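Local coordinates for ABC transporter substrate-binding protein (PDB 3UN6) that probably serves as the ligand-binding component of an ABC-type import system, and binds zinc, at residues Ala175-Ala180 against Tyr189-Pro194. Numbering follows the deposited sequence.
Sequences AEMPAA and YSVAEP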
ATOM      1  N   ALA A 175     -12.395   0.578  -3.256  1.00 28.35           N
ATOM      2  CA  ALA A 175     -13.598  -0.164  -3.686  1.00 29.66           C
ATOM      3  C   ALA A 175     -14.606   0.677  -4.483  1.00 30.31           C
ATOM      4  O   ALA A 175     -15.448   0.136  -5.202  1.00 32.41           O
ATOM      5  CB  ALA A 175     -14.316  -0.798  -2.463  1.00 29.68           C
ATOM      6  N   GLU A 176     -14.542   1.985  -4.329  1.00 30.25           N
ATOM      7  CA  GLU A 176     -15.466   2.887  -5.021  1.00 30.32           C
ATOM      8  C   GLU A 176     -14.989   3.302  -6.406  1.00 29.03           C
ATOM      9  O   GLU A 176     -15.744   3.893  -7.173  1.00 28.06           O
ATOM     10  CB  GLU A 176     -15.672   4.147  -4.169  1.00 32.31           C
ATOM     11  CG  GLU A 176     -16.477   3.919  -2.915  1.00 37.32           C
ATOM     12  CD  GLU A 176     -16.674   5.183  -2.055  1.00 47.42           C
ATOM     13  OE1 GLU A 176     -15.777   6.065  -2.032  1.00 45.03           O
ATOM     14  OE2 GLU A 176     -17.739   5.271  -1.377  1.00 53.26           O
HETATM   15  N   MSE A 177     -13.736   2.996  -6.744  1.00 28.24           N
HETATM   16  CA  MSE A 177     -13.166   3.469  -8.008  1.00 27.55           C
HETATM   17  C   MSE A 177     -13.759   2.862  -9.279  1.00 29.05           C
HETATM   18  O   MSE A 177     -14.038   3.596 -10.227  1.00 29.83           O
HETATM   19  CB  MSE A 177     -11.642   3.366  -7.968  1.00 27.55           C
HETATM   20  CG  MSE A 177     -11.043   4.369  -6.961  1.00 27.38           C
HETATM   21 SE   MSE A 177      -9.169   4.130  -6.813  1.00 30.29          SE
HETATM   22  CE  MSE A 177      -8.801   5.389  -5.294  1.00 23.29           C
ATOM     23  N   PRO A 178     -13.980   1.536  -9.306  1.00 30.84           N
ATOM     24  CA  PRO A 178     -14.572   0.944 -10.523  1.00 33.10           C
ATOM     25  C   PRO A 178     -15.920   1.541 -10.908  1.00 34.52           C
ATOM     26  O   PRO A 178     -16.145   1.833 -12.074  1.00 36.80           O
ATOM     27  CB  PRO A 178     -14.730  -0.533 -10.151  1.00 34.29           C
ATOM     28  CG  PRO A 178     -13.650  -0.778  -9.200  1.00 30.44           C
ATOM     29  CD  PRO A 178     -13.537   0.495  -8.369  1.00 28.73           C
ATOM     30  N   ALA A 179     -16.801   1.738  -9.939  1.00 35.46           N
ATOM     31  CA  ALA A 179     -18.109   2.323 -10.210  1.00 36.34           C
ATOM     32  C   ALA A 179     -17.974   3.774 -10.659  1.00 35.99           C
ATOM     33  O   ALA A 179     -18.673   4.216 -11.589  1.00 37.31           O
ATOM     34  CB  ALA A 179     -19.003   2.225  -8.970  1.00 37.89           C
ATOM     35  N   ALA A 180     -17.089   4.522  -9.997  1.00 34.03           N
ATOM     36  CA  ALA A 180     -16.855   5.927 -10.353  1.00 33.50           C
ATOM     37  C   ALA A 180     -16.345   6.058 -11.794  1.00 34.21           C
ATOM     38  O   ALA A 180     -16.690   7.014 -12.505  1.00 33.06           O
ATOM     39  CB  ALA A 180     -15.887   6.580  -9.384  1.00 31.74           C
ATOM     40  N   TYR A 189      -7.987   6.300 -12.612  1.00 23.40           N
ATOM     41  CA  TYR A 189      -7.586   6.240 -11.240  1.00 23.20           C
ATOM     42  C   TYR A 189      -6.292   5.477 -11.079  1.00 22.61           C
ATOM     43  O   TYR A 189      -5.810   4.821 -12.022  1.00 23.46           O
ATOM     44  CB  TYR A 189      -8.697   5.647 -10.357  1.00 23.15           C
ATOM     45  CG  TYR A 189      -9.159   4.206 -10.655  1.00 22.42           C
ATOM     46  CD1 TYR A 189      -8.460   3.101 -10.156  1.00 23.09           C
ATOM     47  CD2 TYR A 189     -10.342   3.972 -11.340  1.00 24.54           C
ATOM     48  CE1 TYR A 189      -8.896   1.807 -10.396  1.00 19.56           C
ATOM     49  CE2 TYR A 189     -10.793   2.690 -11.582  1.00 27.97           C
ATOM     50  CZ  TYR A 189     -10.064   1.609 -11.108  1.00 26.41           C
ATOM     51  OH  TYR A 189     -10.536   0.348 -11.341  1.00 27.67           O
ATOM     52  N   SER A 190      -5.698   5.633  -9.906  1.00 21.73           N
ATOM     53  CA  SER A 190      -4.505   4.912  -9.557  1.00 21.03           C
ATOM     54  C   SER A 190      -4.729   4.292  -8.172  1.00 21.69           C
ATOM     55  O   SER A 190      -5.182   4.968  -7.264  1.00 21.58           O
ATOM     56  CB  SER A 190      -3.311   5.841  -9.567  1.00 22.09           C
ATOM     57  OG  SER A 190      -2.147   5.111  -9.302  1.00 20.81           O
ATOM     58  N   VAL A 191      -4.387   3.013  -8.010  1.00 21.46           N
ATOM     59  CA  VAL A 191      -4.667   2.305  -6.778  1.00 19.52           C
ATOM     60  C   VAL A 191      -3.899   0.999  -6.745  1.00 19.95           C
ATOM     61  O   VAL A 191      -3.284   0.613  -7.745  1.00 18.26           O
ATOM     62  CB  VAL A 191      -6.167   1.995  -6.698  1.00 20.74           C
ATOM     63  CG1 VAL A 191      -6.553   0.994  -7.827  1.00 19.08           C
ATOM     64  CG2 VAL A 191      -6.555   1.469  -5.315  1.00 21.44           C
ATOM     65  N   ALA A 192      -3.881   0.352  -5.575  1.00 20.17           N
ATOM     66  CA  ALA A 192      -3.236  -0.941  -5.451  1.00 20.16           C
ATOM     67  C   ALA A 192      -4.160  -1.989  -6.037  1.00 20.60           C
ATOM     68  O   ALA A 192      -5.384  -1.836  -6.006  1.00 19.80           O
ATOM     69  CB  ALA A 192      -2.955  -1.271  -3.983  1.00 20.39           C
ATOM     70  N   GLU A 193      -3.594  -3.058  -6.558  1.00 21.19           N
ATOM     71  CA  GLU A 193      -4.429  -4.166  -6.989  1.00 23.15           C
ATOM     72  C   GLU A 193      -5.059  -4.700  -5.704  1.00 22.30           C
ATOM     73  O   GLU A 193      -4.516  -4.486  -4.619  1.00 21.24           O
ATOM     74  CB  GLU A 193      -3.614  -5.211  -7.713  1.00 25.34           C
ATOM     75  CG  GLU A 193      -3.120  -4.753  -9.091  1.00 29.59           C
ATOM     76  CD  GLU A 193      -4.243  -4.558 -10.140  1.00 36.34           C
ATOM     77  OE1 GLU A 193      -5.396  -4.245  -9.774  1.00 34.64           O
ATOM     78  OE2 GLU A 193      -3.948  -4.688 -11.354  1.00 40.02           O
ATOM     79  N   PRO A 194      -6.205  -5.390  -5.811  1.00 21.77           N
ATOM     80  CA  PRO A 194      -6.893  -5.799  -7.005  1.00 22.78           C
ATOM     81  C   PRO A 194      -7.894  -4.805  -7.587  1.00 23.29           C
ATOM     82  O   PRO A 194      -8.643  -5.183  -8.466  1.00 23.01           O
ATOM     83  CB  PRO A 194      -7.640  -7.034  -6.522  1.00 23.17           C
ATOM     84  CG  PRO A 194      -8.030  -6.670  -5.126  1.00 22.43           C
ATOM     85  CD  PRO A 194      -6.967  -5.761  -4.610  1.00 23.99           C
TER
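Met177, on the short helix 177-182, and Tyr189, near the start of strand 188-192, bring the two backbones together, their CA atoms 7.0 Å apart. The case illustrates helix-on-sheet packing in which one long apolar side chain spans a ring and a valine. Met177, a selenomethionine in this crystal, lays its CB over the middle of the Tyr189 ring, 3.6 Å from the centroid and only 7° off the normal, a CH-pi contact. Beyond CG the chain runs on extended (chi2 175°) and carries Met177 SE obliquely past the ring, 3.6 Å from Tyr189 CD1, in a Met-aromatic contact. Met177 SE also meets the next inward-facing residue of the strand, lying 3.7 Å from Val191 CB, and so bridges two side chains on one side of the sheet. Tyr189 CG sits between its own backbone N and carbonyl carbon (chi1 61°), which sets the ring under Met177 CB, with Tyr189 OH 3.9 Å from Pro178 CG. That hydroxyl is hydrogen-bonded to Phe195 O, tying the far end of the ring to the chain just beyond the strand. The five touching residues are buried, and the side-chain contacts between the segments are mainly apolar and aromatic. Strand 188-192 runs between 112-122 and 138-142, and Ser190, pointing away from the helix, has its OG hydrogen-bonded to Val119 O. The arrangement is that of helix-on-sheet packing in one lobe of a periplasmic-binding-protein-like fold, where the side chain of Val191 is about 4 Å from a bound zinc ion, in a protein whose zinc ligands include His46, Cys220 and Cys221.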